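Protein YiiM (Escherichia coli, PDB 1O67) is of uncertain physiological role but, as a MOSC-domain protein, may bind molybdenum and act as an oxidoreductase on nitrogenous compounds. Local coordinates at residues D18-K23 with N99-G104; E43-E48 with P163-A168; H71-H76 with G104-N109. The protein carries 1 engineered substitution. All coordinates share one frame; numbering follows the deposited sequence.

Contact 1 of 3, residues D18-K23 with N99-G104; sequences DVYTGK and NLSTDG
Asp18 and Ser101 form the antiparallel hydrogen-bonded pair at which strand 18-22 meets strand 100-102, and the neighbouring Asn99 shows how a side chain can prolong a short strand pairing. Backbone bonds come first. Asp18 N donates to Ser101 O at 2.8 Å, and Ser101 N returns a bond to Asp18 O at 3.0 Å. Val19 and Leu100 then make a non-hydrogen-bonded pair, beyond which Tyr20 N reaches Asn99 O at 3.0 Å. Two weaker CA-H...O contacts fill the intervals, from Val19 CA to Asn99 O and from Leu100 CA to Asp18 O.

The Asn99 amide adds a side-chain bond. Its CG sits beside its own backbone N (chi1 -68°), which lets Asn99 ND2 approach Tyr20 O at 3.1 Å, nearly along the C=O axis and with a fairly straight N-H (167°). OD1 accepts from Cys70 N and ND2 also bonds Asp54, which probably fixes which way round the amide sits.

Nonpolar contacts differ on the two faces of the sheet. Beside Asp18 and Ser101, the Tyr20 ring presents its edge, with Tyr20 CE1 3.8 Å from Ser101 CB and that carbon in the ring plane. On the face of Val19 and Leu100, Val19 CG2 and Leu100 CD2 meet loosely at 4.5 Å.

The polar ends are joined indirectly. Asp18 OD2 and Ser101 OG stand 4.1 Å apart, yet both turn to the guanidinium of Arg74, the first in a salt bridge.

With strand 14-22 also paired to strand 37-40, and strand 100-102 running parallel to strand 69-73, this antiparallel pairing is one seam of a curled mixed sheet, consistent with the strand-rich barrel of the MOSC fold.

Contact 2 of 3, residues E43-E48 with P163-A168; sequences ELMLTE and PGKVSA
Glu43 and Lys165 meet on the outer face of an antiparallel beta pairing, strand 43-47 with strand 164-167, which is part of a small three-stranded sheet; strand 164-167 is an outermost member within the chain. The Lys165 side chain runs outward from the sheet. Its CB leaves on the side shared with Glu43 and Met45. Lys165 CG then passes the selenium of Met45, a selenomethionine, with Lys165 CG and Met45 SE 4.1 Å apart. Lys165 CD lies 3.3 Å from Glu43 OE2, and CE runs on past the same oxygen. At the tip, Lys165 NZ and Glu43 OE2 form a salt bridge of 3.3 Å whose hydrogen bond is weak.

On the other face the contact is apolar: Val166 CG1 packs 4.0 Å from Leu46 CB, and Val166 CG2 touches Leu44 CD2. Trp118 and Ala121 lie against Leu46 and Val166, and so bring this sheet onto strands 115-118 and 121-128.

Four backbone bonds join Leu44 to Val166 and Leu46 to Gly164, each pair bonding both ways. At Gly164 the bent Met45 side chain (chi2 -57°) folds back over the neighbouring strand, and Met45 CE ends 3.7 Å from Gly164 N.

Contact 3 of 3, residues H71-H76 with G104-N109; sequences HYPREH and GLTESN
His76 and Glu107 meet edge-on, the imidazole and carboxylate planes only 13° apart. Glu107 CD lies in the plane of the His76 ring, as does Tyr72 CE2 elsewhere on its rim, while Pro73 CB sits over one face of the His76 ring, 4.1 Å above the plane and offset toward the rim. The His71 ring is stacked with Trp156, and Leu105 CD1 approaches His71 CE1 obliquely at 4.0 Å.

Two direct hydrogen bonds join the loop to the start of the helix. His76 NE2 donates to Glu107 OE2 at 2.8 Å, using the syn side of the carboxylate and keeping almost within the ring plane. Glu107 is bent at its second torsion (chi2 80°), which turns its carboxylate back toward the histidine.

Nearer the start of the loop, Gly104 N donates to Glu75 OE2 at 2.8 Å, again on the syn side but 25° out of the carboxylate plane. The other oxygen, Glu75 OE1, shares a water with Leu105 O. Between the two glutamates Pro73 wedges in, Pro73 CG 3.5 Å from Leu105 O and Pro73 CB 4.2 Å from Thr106 CG2. Thr106 CG2 also lies across the end of Glu75, the two side chains at about a right angle.

The loop holds its own shape through Asn109, whose OD1 accepts from Thr106 N while Asn109 ND2 donates to Gly104 O at 3.0 Å.

The His-carboxylate hydrogen bond thus joins the start of helix 75-83 to the loop after strand 100-102, and its direction implies that His76 NE2 carries a hydrogen. Glu107 OE2 accepts from both His76 NE2 and Gly155 N, which probably limits rotation of the carboxylate and, through the in-plane bond, of the imidazole.

Contacts 1 and 3 are buried and serve the same mixed sheet, since strands 100-102 and 69-73 are parallel neighbours in it; Gly104 belongs to both, and an arginine of contact 3 ties the two together. Contact 2 lies at the surface on a separate small sheet, about 22 Å from contact 3 between centres, but it touches contact 1, where Val19 CG2 packs 3.9 Å from Ala168 CA. Chemistry follows place: both strand pairings rely on backbone bonds, supplemented by a buried amide in contact 1 and a surface salt bridge in contact 2, whereas the loop of contact 3 is held through carboxylates.

Contact 1 of 3, residues D18-K23 with N99-G104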
ATOM      1  N   ASP A  18      14.528   1.614  -0.813  1.00 28.91           N
ATOM      2  CA  ASP A  18      15.239   0.504  -0.139  1.00 29.03           C
ATOM      3  C   ASP A  18      14.349  -0.735  -0.343  1.00 28.88           C
ATOM      4  O   ASP A  18      13.126  -0.568  -0.320  1.00 26.96           O
ATOM      5  CB  ASP A  18      15.417   0.713   1.349  1.00 33.44           C
ATOM      6  CG  ASP A  18      16.212   1.942   1.732  1.00 37.48           C
ATOM      7  OD1 ASP A  18      17.204   2.198   1.009  1.00 37.22           O
ATOM      8  OD2 ASP A  18      15.878   2.622   2.736  1.00 37.49           O
ATOM      9  N   VAL A  19      14.929  -1.903  -0.497  1.00 29.83           N
ATOM     10  CA  VAL A  19      14.208  -3.145  -0.743  1.00 31.32           C
ATOM     11  C   VAL A  19      14.391  -4.168   0.366  1.00 32.29           C
ATOM     12  O   VAL A  19      15.449  -4.192   0.972  1.00 31.16           O
ATOM     13  CB  VAL A  19      14.720  -3.807  -2.059  1.00 31.14           C
ATOM     14  CG1 VAL A  19      13.888  -5.040  -2.409  1.00 30.97           C
ATOM     15  CG2 VAL A  19      14.695  -2.791  -3.183  1.00 27.79           C
ATOM     16  N   TYR A  20      13.345  -4.931   0.715  1.00 33.54           N
ATOM     17  CA  TYR A  20      13.399  -5.928   1.764  1.00 35.58           C
ATOM     18  C   TYR A  20      12.624  -7.203   1.428  1.00 37.83           C
ATOM     19  O   TYR A  20      11.541  -7.111   0.832  1.00 38.90           O
ATOM     20  CB  TYR A  20      12.804  -5.408   3.071  1.00 34.13           C
ATOM     21  CG  TYR A  20      13.327  -4.099   3.584  1.00 31.44           C
ATOM     22  CD1 TYR A  20      12.822  -2.904   3.095  1.00 30.49           C
ATOM     23  CD2 TYR A  20      14.321  -4.040   4.551  1.00 31.30           C
ATOM     24  CE1 TYR A  20      13.301  -1.687   3.524  1.00 30.17           C
ATOM     25  CE2 TYR A  20      14.797  -2.825   4.998  1.00 31.44           C
ATOM     26  CZ  TYR A  20      14.283  -1.656   4.483  1.00 31.01           C
ATOM     27  OH  TYR A  20      14.754  -0.444   4.922  1.00 32.84           O
ATOM     28  N   THR A  21      13.159  -8.376   1.756  1.00 39.89           N
ATOM     29  CA  THR A  21      12.421  -9.629   1.489  1.00 44.03           C
ATOM     30  C   THR A  21      12.433 -10.521   2.729  1.00 44.91           C
ATOM     31  O   THR A  21      13.314 -10.345   3.574  1.00 43.95           O
ATOM     32  CB  THR A  21      12.911 -10.387   0.253  1.00 44.29           C
ATOM     33  OG1 THR A  21      14.330 -10.610   0.311  1.00 43.23           O
ATOM     34  CG2 THR A  21      12.577  -9.606  -1.014  1.00 42.80           C
ATOM     35  N   GLY A  22      11.563 -11.523   2.825  1.00 47.57           N
ATOM     36  CA  GLY A  22      11.473 -12.333   3.998  1.00 50.95           C
ATOM     37  C   GLY A  22      11.769 -13.789   4.078  1.00 53.11           C
ATOM     38  O   GLY A  22      11.394 -14.604   3.233  1.00 54.11           O
ATOM     39  N   LYS A  23      12.316 -14.185   5.232  1.00 55.44           N
ATOM     40  CA  LYS A  23      12.685 -15.541   5.584  1.00 56.91           C
ATOM     41  C   LYS A  23      12.172 -15.928   6.967  1.00 57.83           C
ATOM     42  O   LYS A  23      12.758 -16.775   7.655  1.00 59.70           O
ATOM     43  CB  LYS A  23      14.222 -15.633   5.558  1.00 58.54           C
ATOM     44  N   ASN A  99       7.933  -4.192   1.379  1.00 28.66           N
ATOM     45  CA  ASN A  99       9.010  -4.536   0.481  1.00 27.24           C
ATOM     46  C   ASN A  99       9.766  -3.276   0.028  1.00 27.54           C
ATOM     47  O   ASN A  99      10.961  -3.340  -0.260  1.00 28.23           O
ATOM     48  CB  ASN A  99       8.459  -5.147  -0.809  1.00 25.50           C
ATOM     49  CG  ASN A  99       7.823  -6.500  -0.607  1.00 27.46           C
ATOM     50  OD1 ASN A  99       6.632  -6.669  -0.867  1.00 24.20           O
ATOM     51  ND2 ASN A  99       8.634  -7.464  -0.163  1.00 26.44           N
ATOM     52  N   LEU A 100       9.045  -2.182  -0.181  1.00 27.03           N
ATOM     53  CA  LEU A 100       9.651  -0.957  -0.681  1.00 27.94           C
ATOM     54  C   LEU A 100       9.532   0.204   0.307  1.00 28.35           C
ATOM     55  O   LEU A 100       8.451   0.521   0.816  1.00 27.66           O
ATOM     56  CB  LEU A 100       9.042  -0.535  -2.025  1.00 28.94           C
ATOM     57  CG  LEU A 100       8.937  -1.574  -3.141  1.00 28.74           C
ATOM     58  CD1 LEU A 100       8.397  -0.935  -4.416  1.00 29.34           C
ATOM     59  CD2 LEU A 100      10.283  -2.213  -3.433  1.00 28.92           C
ATOM     60  N   SER A 101      10.640   0.893   0.500  1.00 28.15           N
ATOM     61  CA  SER A 101      10.744   2.018   1.430  1.00 29.27           C
ATOM     62  C   SER A 101      11.319   3.228   0.705  1.00 31.11           C
ATOM     63  O   SER A 101      12.404   3.174   0.096  1.00 32.05           O
ATOM     64  CB  SER A 101      11.666   1.550   2.557  1.00 27.04           C
ATOM     65  OG  SER A 101      11.895   2.483   3.571  1.00 25.48           O
ATOM     66  N   THR A 102      10.649   4.367   0.729  1.00 31.44           N
ATOM     67  CA  THR A 102      11.093   5.570   0.053  1.00 30.58           C
ATOM     68  C   THR A 102      10.852   6.844   0.882  1.00 31.25           C
ATOM     69  O   THR A 102      10.181   6.806   1.913  1.00 29.97           O
ATOM     70  CB  THR A 102      10.146   5.813  -1.174  1.00 29.40           C
ATOM     71  OG1 THR A 102       8.796   5.803  -0.673  1.00 27.98           O
ATOM     72  CG2 THR A 102      10.326   4.792  -2.258  1.00 32.30           C
ATOM     73  N   ASP A 103      11.378   7.950   0.361  1.00 31.09           N
ATOM     74  CA  ASP A 103      11.038   9.269   0.901  1.00 31.93           C
ATOM     75  C   ASP A 103      10.314  10.004  -0.243  1.00 30.55           C
ATOM     76  O   ASP A 103      10.522   9.621  -1.399  1.00 29.31           O
ATOM     77  CB  ASP A 103      12.226  10.095   1.355  1.00 35.72           C
ATOM     78  CG  ASP A 103      12.608   9.771   2.780  1.00 43.41           C
ATOM     79  OD1 ASP A 103      12.041  10.355   3.727  1.00 46.49           O
ATOM     80  OD2 ASP A 103      13.466   8.873   2.952  1.00 48.05           O
ATOM     81  N   GLY A 104       9.410  10.932   0.033  1.00 29.46           N
ATOM     82  CA  GLY A 104       8.800  11.669  -1.052  1.00 27.86           C
ATOM     83  C   GLY A 104       7.560  11.179  -1.699  1.00 27.62           C
ATOM     84  O   GLY A 104       7.090  11.875  -2.615  1.00 28.32           O
TER

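Contact 2 of 3, residues E43-E48 with P163-A168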
ATOM      1  N   GLU A  43      20.708  -7.126  -7.353  1.00 56.53           N
ATOM      2  CA  GLU A  43      19.584  -7.258  -8.256  1.00 56.65           C
ATOM      3  C   GLU A  43      18.908  -8.613  -8.053  1.00 55.75           C
ATOM      4  O   GLU A  43      19.567  -9.620  -7.761  1.00 56.42           O
ATOM      5  CB  GLU A  43      20.011  -7.073  -9.694  1.00 61.22           C
ATOM      6  CG  GLU A  43      20.456  -8.313 -10.442  1.00 66.44           C
ATOM      7  CD  GLU A  43      21.053  -7.937 -11.796  1.00 69.64           C
ATOM      8  OE1 GLU A  43      21.625  -6.821 -11.867  1.00 70.49           O
ATOM      9  OE2 GLU A  43      20.926  -8.745 -12.738  1.00 69.11           O
ATOM     10  N   LEU A  44      17.579  -8.586  -8.094  1.00 53.18           N
ATOM     11  CA  LEU A  44      16.817  -9.827  -7.952  1.00 48.98           C
ATOM     12  C   LEU A  44      15.713  -9.786  -9.000  1.00 47.09           C
ATOM     13  O   LEU A  44      15.578  -8.788  -9.710  1.00 46.27           O
ATOM     14  CB  LEU A  44      16.374 -10.086  -6.550  1.00 47.76           C
ATOM     15  CG  LEU A  44      15.431  -9.203  -5.778  1.00 46.11           C
ATOM     16  CD1 LEU A  44      15.251  -9.722  -4.348  1.00 46.00           C
ATOM     17  CD2 LEU A  44      15.896  -7.760  -5.753  1.00 44.30           C
HETATM   18  N   MSE A  45      15.040 -10.897  -9.210  1.00 46.04           N
HETATM   19  CA  MSE A  45      13.948 -10.994 -10.151  1.00 44.12           C
HETATM   20  C   MSE A  45      12.621 -10.559  -9.542  1.00 40.15           C
HETATM   21  O   MSE A  45      12.361 -10.875  -8.381  1.00 39.23           O
HETATM   22  CB  MSE A  45      13.791 -12.467 -10.598  1.00 54.50           C
HETATM   23  CG  MSE A  45      14.673 -12.800 -11.796  1.00 64.19           C
HETATM   24 SE   MSE A  45      14.284 -11.624 -13.267  1.00 77.69          SE
HETATM   25  CE  MSE A  45      12.435 -12.027 -13.531  1.00 70.95           C
ATOM     26  N   LEU A  46      11.859  -9.768 -10.285  1.00 36.69           N
ATOM     27  CA  LEU A  46      10.512  -9.403  -9.829  1.00 33.79           C
ATOM     28  C   LEU A  46       9.565 -10.224 -10.715  1.00 33.51           C
ATOM     29  O   LEU A  46       9.504  -9.935 -11.905  1.00 33.48           O
ATOM     30  CB  LEU A  46      10.225  -7.920  -9.956  1.00 27.66           C
ATOM     31  CG  LEU A  46       8.787  -7.449  -9.690  1.00 22.81           C
ATOM     32  CD1 LEU A  46       8.330  -7.893  -8.303  1.00 22.17           C
ATOM     33  CD2 LEU A  46       8.669  -5.941  -9.820  1.00 19.37           C
ATOM     34  N   THR A  47       8.999 -11.287 -10.202  1.00 33.77           N
ATOM     35  CA  THR A  47       8.088 -12.166 -10.931  1.00 34.42           C
ATOM     36  C   THR A  47       6.667 -11.728 -10.625  1.00 35.84           C
ATOM     37  O   THR A  47       6.470 -11.078  -9.585  1.00 36.36           O
ATOM     38  CB  THR A  47       8.212 -13.636 -10.484  1.00 33.91           C
ATOM     39  OG1 THR A  47       7.604 -13.793  -9.188  1.00 34.19           O
ATOM     40  CG2 THR A  47       9.658 -14.103 -10.377  1.00 33.22           C
ATOM     41  N   GLU A  48       5.668 -12.193 -11.345  1.00 37.53           N
ATOM     42  CA  GLU A  48       4.275 -11.856 -11.134  1.00 38.44           C
ATOM     43  C   GLU A  48       3.793 -11.985  -9.701  1.00 38.18           C
ATOM     44  O   GLU A  48       2.833 -11.312  -9.302  1.00 37.91           O
ATOM     45  CB  GLU A  48       3.358 -12.757 -11.994  1.00 43.72           C
ATOM     46  CG  GLU A  48       2.003 -12.118 -12.231  1.00 53.65           C
ATOM     47  CD  GLU A  48       0.866 -13.078 -12.506  1.00 59.48           C
ATOM     48  OE1 GLU A  48       1.006 -14.305 -12.276  1.00 61.20           O
ATOM     49  OE2 GLU A  48      -0.206 -12.581 -12.957  1.00 60.66           O
ATOM     50  N   PRO A 163       7.091  -8.580 -15.331  1.00 30.14           N
ATOM     51  CA  PRO A 163       8.180  -9.087 -14.511  1.00 31.33           C
ATOM     52  C   PRO A 163       9.515  -8.724 -15.118  1.00 32.85           C
ATOM     53  O   PRO A 163       9.501  -8.239 -16.251  1.00 34.91           O
ATOM     54  CB  PRO A 163       7.938 -10.576 -14.430  1.00 30.07           C
ATOM     55  CG  PRO A 163       7.032 -10.900 -15.566  1.00 30.41           C
ATOM     56  CD  PRO A 163       6.185  -9.678 -15.785  1.00 30.18           C
ATOM     57  N   GLY A 164      10.623  -8.899 -14.423  1.00 34.17           N
ATOM     58  CA  GLY A 164      11.938  -8.571 -14.943  1.00 34.91           C
ATOM     59  C   GLY A 164      12.940  -8.275 -13.835  1.00 36.17           C
ATOM     60  O   GLY A 164      12.616  -8.328 -12.646  1.00 36.70           O
ATOM     61  N   LYS A 165      14.202  -8.042 -14.208  1.00 37.15           N
ATOM     62  CA  LYS A 165      15.226  -7.733 -13.221  1.00 37.99           C
ATOM     63  C   LYS A 165      14.982  -6.314 -12.685  1.00 38.42           C
ATOM     64  O   LYS A 165      14.624  -5.424 -13.462  1.00 38.37           O
ATOM     65  CB  LYS A 165      16.633  -7.761 -13.799  1.00 41.99           C
ATOM     66  CG  LYS A 165      16.914  -8.894 -14.769  1.00 48.04           C
ATOM     67  CD  LYS A 165      18.408  -9.228 -14.799  1.00 50.90           C
ATOM     68  CE  LYS A 165      18.610 -10.699 -15.143  1.00 53.96           C
ATOM     69  NZ  LYS A 165      19.494 -11.400 -14.158  1.00 54.44           N
ATOM     70  N   VAL A 166      15.121  -6.178 -11.385  1.00 38.01           N
ATOM     71  CA  VAL A 166      14.989  -4.927 -10.671  1.00 37.84           C
ATOM     72  C   VAL A 166      16.182  -4.818  -9.711  1.00 39.29           C
ATOM     73  O   VAL A 166      16.957  -5.779  -9.590  1.00 38.54           O
ATOM     74  CB  VAL A 166      13.717  -4.846  -9.813  1.00 36.63           C
ATOM     75  CG1 VAL A 166      12.471  -4.725 -10.661  1.00 35.91           C
ATOM     76  CG2 VAL A 166      13.638  -6.045  -8.872  1.00 36.13           C
ATOM     77  N   SER A 167      16.278  -3.696  -8.982  1.00 39.41           N
ATOM     78  CA  SER A 167      17.420  -3.609  -8.063  1.00 39.49           C
ATOM     79  C   SER A 167      17.311  -2.499  -7.048  1.00 39.08           C
ATOM     80  O   SER A 167      16.722  -1.448  -7.294  1.00 38.76           O
ATOM     81  CB  SER A 167      18.689  -3.429  -8.916  1.00 39.80           C
ATOM     82  OG  SER A 167      19.628  -2.637  -8.203  1.00 41.66           O
ATOM     83  N   ALA A 168      18.010  -2.672  -5.925  1.00 39.06           N
ATOM     84  CA  ALA A 168      18.030  -1.656  -4.878  1.00 40.20           C
ATOM     85  C   ALA A 168      18.743  -0.377  -5.304  1.00 40.62           C
ATOM     86  O   ALA A 168      18.675   0.604  -4.567  1.00 41.18           O
ATOM     87  CB  ALA A 168      18.652  -2.226  -3.616  1.00 39.46           C
TER

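Contact 3 of 3, residues H71-H76 with G104-N109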
ATOM      1  N   HIS A  71       4.181  -1.381  -0.119  1.00 21.01           N
ATOM      2  CA  HIS A  71       4.887  -0.128   0.039  1.00 21.80           C
ATOM      3  C   HIS A  71       4.465   0.589   1.309  1.00 22.23           C
ATOM      4  O   HIS A  71       3.297   0.725   1.638  1.00 24.59           O
ATOM      5  CB  HIS A  71       4.675   0.777  -1.168  1.00 23.52           C
ATOM      6  CG  HIS A  71       5.676   1.865  -1.401  1.00 25.70           C
ATOM      7  ND1 HIS A  71       6.183   2.134  -2.661  1.00 24.80           N
ATOM      8  CD2 HIS A  71       6.245   2.782  -0.574  1.00 25.06           C
ATOM      9  CE1 HIS A  71       7.017   3.149  -2.595  1.00 25.36           C
ATOM     10  NE2 HIS A  71       7.084   3.565  -1.345  1.00 24.99           N
ATOM     11  N   TYR A  72       5.429   1.136   2.021  1.00 23.16           N
ATOM     12  CA  TYR A  72       5.189   1.933   3.211  1.00 22.44           C
ATOM     13  C   TYR A  72       6.155   3.119   3.221  1.00 22.98           C
ATOM     14  O   TYR A  72       7.366   2.928   3.079  1.00 22.58           O
ATOM     15  CB  TYR A  72       5.354   1.084   4.483  1.00 21.00           C
ATOM     16  CG  TYR A  72       4.614   1.759   5.624  1.00 19.53           C
ATOM     17  CD1 TYR A  72       3.217   1.742   5.633  1.00 17.48           C
ATOM     18  CD2 TYR A  72       5.301   2.432   6.627  1.00 17.73           C
ATOM     19  CE1 TYR A  72       2.510   2.353   6.650  1.00 16.66           C
ATOM     20  CE2 TYR A  72       4.584   3.036   7.667  1.00 17.69           C
ATOM     21  CZ  TYR A  72       3.213   3.003   7.651  1.00 18.73           C
ATOM     22  OH  TYR A  72       2.508   3.661   8.642  1.00 22.00           O
ATOM     23  N   PRO A  73       5.620   4.340   3.277  1.00 23.72           N
ATOM     24  CA  PRO A  73       6.448   5.534   3.329  1.00 24.45           C
ATOM     25  C   PRO A  73       7.292   5.653   4.588  1.00 25.74           C
ATOM     26  O   PRO A  73       6.781   5.473   5.699  1.00 24.12           O
ATOM     27  CB  PRO A  73       5.406   6.648   3.290  1.00 24.99           C
ATOM     28  CG  PRO A  73       4.247   6.132   2.528  1.00 23.46           C
ATOM     29  CD  PRO A  73       4.263   4.645   2.733  1.00 24.39           C
ATOM     30  N   ARG A  74       8.589   5.963   4.483  1.00 27.71           N
ATOM     31  CA  ARG A  74       9.441   6.175   5.653  1.00 29.62           C
ATOM     32  C   ARG A  74       8.979   7.345   6.509  1.00 30.23           C
ATOM     33  O   ARG A  74       9.098   7.332   7.740  1.00 31.93           O
ATOM     34  CB  ARG A  74      10.901   6.399   5.292  1.00 31.51           C
ATOM     35  CG  ARG A  74      11.658   5.127   4.955  1.00 36.56           C
ATOM     36  CD  ARG A  74      13.156   5.346   5.074  1.00 42.20           C
ATOM     37  NE  ARG A  74      13.680   6.062   3.911  1.00 47.20           N
ATOM     38  CZ  ARG A  74      13.959   5.465   2.756  1.00 49.96           C
ATOM     39  NH1 ARG A  74      13.762   4.154   2.631  1.00 51.92           N
ATOM     40  NH2 ARG A  74      14.449   6.166   1.740  1.00 51.19           N
ATOM     41  N   GLU A  75       8.390   8.385   5.944  1.00 30.98           N
ATOM     42  CA  GLU A  75       7.866   9.500   6.706  1.00 30.99           C
ATOM     43  C   GLU A  75       7.025   9.060   7.905  1.00 31.07           C
ATOM     44  O   GLU A  75       7.044   9.686   8.976  1.00 31.60           O
ATOM     45  CB  GLU A  75       6.929  10.346   5.807  1.00 29.16           C
ATOM     46  CG  GLU A  75       7.642  11.128   4.764  1.00 35.46           C
ATOM     47  CD  GLU A  75       7.842  10.443   3.428  1.00 40.38           C
ATOM     48  OE1 GLU A  75       7.945   9.199   3.363  1.00 38.01           O
ATOM     49  OE2 GLU A  75       7.901  11.212   2.423  1.00 42.44           O
ATOM     50  N   HIS A  76       6.175   8.060   7.711  1.00 30.67           N
ATOM     51  CA  HIS A  76       5.251   7.591   8.721  1.00 30.82           C
ATOM     52  C   HIS A  76       5.906   7.142  10.014  1.00 30.69           C
ATOM     53  O   HIS A  76       5.292   7.234  11.071  1.00 29.91           O
ATOM     54  CB  HIS A  76       4.383   6.486   8.136  1.00 32.78           C
ATOM     55  CG  HIS A  76       3.380   6.944   7.123  1.00 32.70           C
ATOM     56  ND1 HIS A  76       2.995   8.257   6.968  1.00 32.95           N
ATOM     57  CD2 HIS A  76       2.642   6.218   6.244  1.00 30.62           C
ATOM     58  CE1 HIS A  76       2.070   8.333   6.032  1.00 32.83           C
ATOM     59  NE2 HIS A  76       1.835   7.104   5.576  1.00 31.91           N
ATOM     60  N   GLY A 104       9.410  10.932   0.033  1.00 29.46           N
ATOM     61  CA  GLY A 104       8.800  11.669  -1.052  1.00 27.86           C
ATOM     62  C   GLY A 104       7.560  11.179  -1.699  1.00 27.62           C
ATOM     63  O   GLY A 104       7.090  11.875  -2.615  1.00 28.32           O
ATOM     64  N   LEU A 105       7.031  10.015  -1.380  1.00 27.97           N
ATOM     65  CA  LEU A 105       5.810   9.453  -1.932  1.00 27.23           C
ATOM     66  C   LEU A 105       4.887   9.111  -0.751  1.00 27.01           C
ATOM     67  O   LEU A 105       5.369   8.535   0.238  1.00 26.52           O
ATOM     68  CB  LEU A 105       6.027   8.149  -2.673  1.00 28.59           C
ATOM     69  CG  LEU A 105       6.688   8.109  -4.033  1.00 30.05           C
ATOM     70  CD1 LEU A 105       7.071   6.672  -4.386  1.00 27.99           C
ATOM     71  CD2 LEU A 105       5.779   8.691  -5.103  1.00 29.77           C
ATOM     72  N   THR A 106       3.643   9.525  -0.772  1.00 25.84           N
ATOM     73  CA  THR A 106       2.761   9.198   0.355  1.00 27.28           C
ATOM     74  C   THR A 106       1.374   8.916  -0.222  1.00 27.52           C
ATOM     75  O   THR A 106       1.182   8.958  -1.438  1.00 27.52           O
ATOM     76  CB  THR A 106       2.634  10.291   1.418  1.00 29.31           C
ATOM     77  OG1 THR A 106       2.379  11.555   0.762  1.00 33.04           O
ATOM     78  CG2 THR A 106       3.866  10.427   2.304  1.00 30.76           C
ATOM     79  N   GLU A 107       0.403   8.739   0.650  1.00 26.74           N
ATOM     80  CA  GLU A 107      -0.959   8.486   0.193  1.00 27.25           C
ATOM     81  C   GLU A 107      -1.549   9.663  -0.557  1.00 25.88           C
ATOM     82  O   GLU A 107      -2.395   9.448  -1.439  1.00 26.89           O
ATOM     83  CB  GLU A 107      -1.844   8.059   1.368  1.00 23.51           C
ATOM     84  CG  GLU A 107      -1.342   6.760   1.998  1.00 25.02           C
ATOM     85  CD  GLU A 107      -0.182   6.954   2.952  1.00 28.08           C
ATOM     86  OE1 GLU A 107       0.224   8.127   3.165  1.00 32.57           O
ATOM     87  OE2 GLU A 107       0.369   5.977   3.491  1.00 25.57           O
ATOM     88  N   SER A 108      -1.063  10.869  -0.335  1.00 26.06           N
ATOM     89  CA  SER A 108      -1.640  12.046  -0.977  1.00 27.24           C
ATOM     90  C   SER A 108      -1.006  12.423  -2.294  1.00 26.29           C
ATOM     91  O   SER A 108      -1.533  13.359  -2.908  1.00 28.57           O
ATOM     92  CB  SER A 108      -1.616  13.252  -0.028  1.00 28.24           C
ATOM     93  OG  SER A 108      -0.349  13.305   0.609  1.00 30.68           O
ATOM     94  N   ASN A 109       0.070  11.785  -2.723  1.00 25.44           N
ATOM     95  CA  ASN A 109       0.658  12.104  -4.006  1.00 25.70           C
ATOM     96  C   ASN A 109       0.893  10.863  -4.852  1.00 25.58           C
ATOM     97  O   ASN A 109       1.628  10.912  -5.832  1.00 26.50           O
ATOM     98  CB  ASN A 109       1.929  12.942  -3.869  1.00 25.28           C
ATOM     99  CG  ASN A 109       3.074  12.143  -3.294  1.00 26.11           C
ATOM    100  OD1 ASN A 109       2.832  11.146  -2.604  1.00 30.39           O
ATOM    101  ND2 ASN A 109       4.297  12.551  -3.567  1.00 24.62           N
TER
HETATM  102  O   HOH W   1       7.832   7.950   0.575  1.00 27.74           O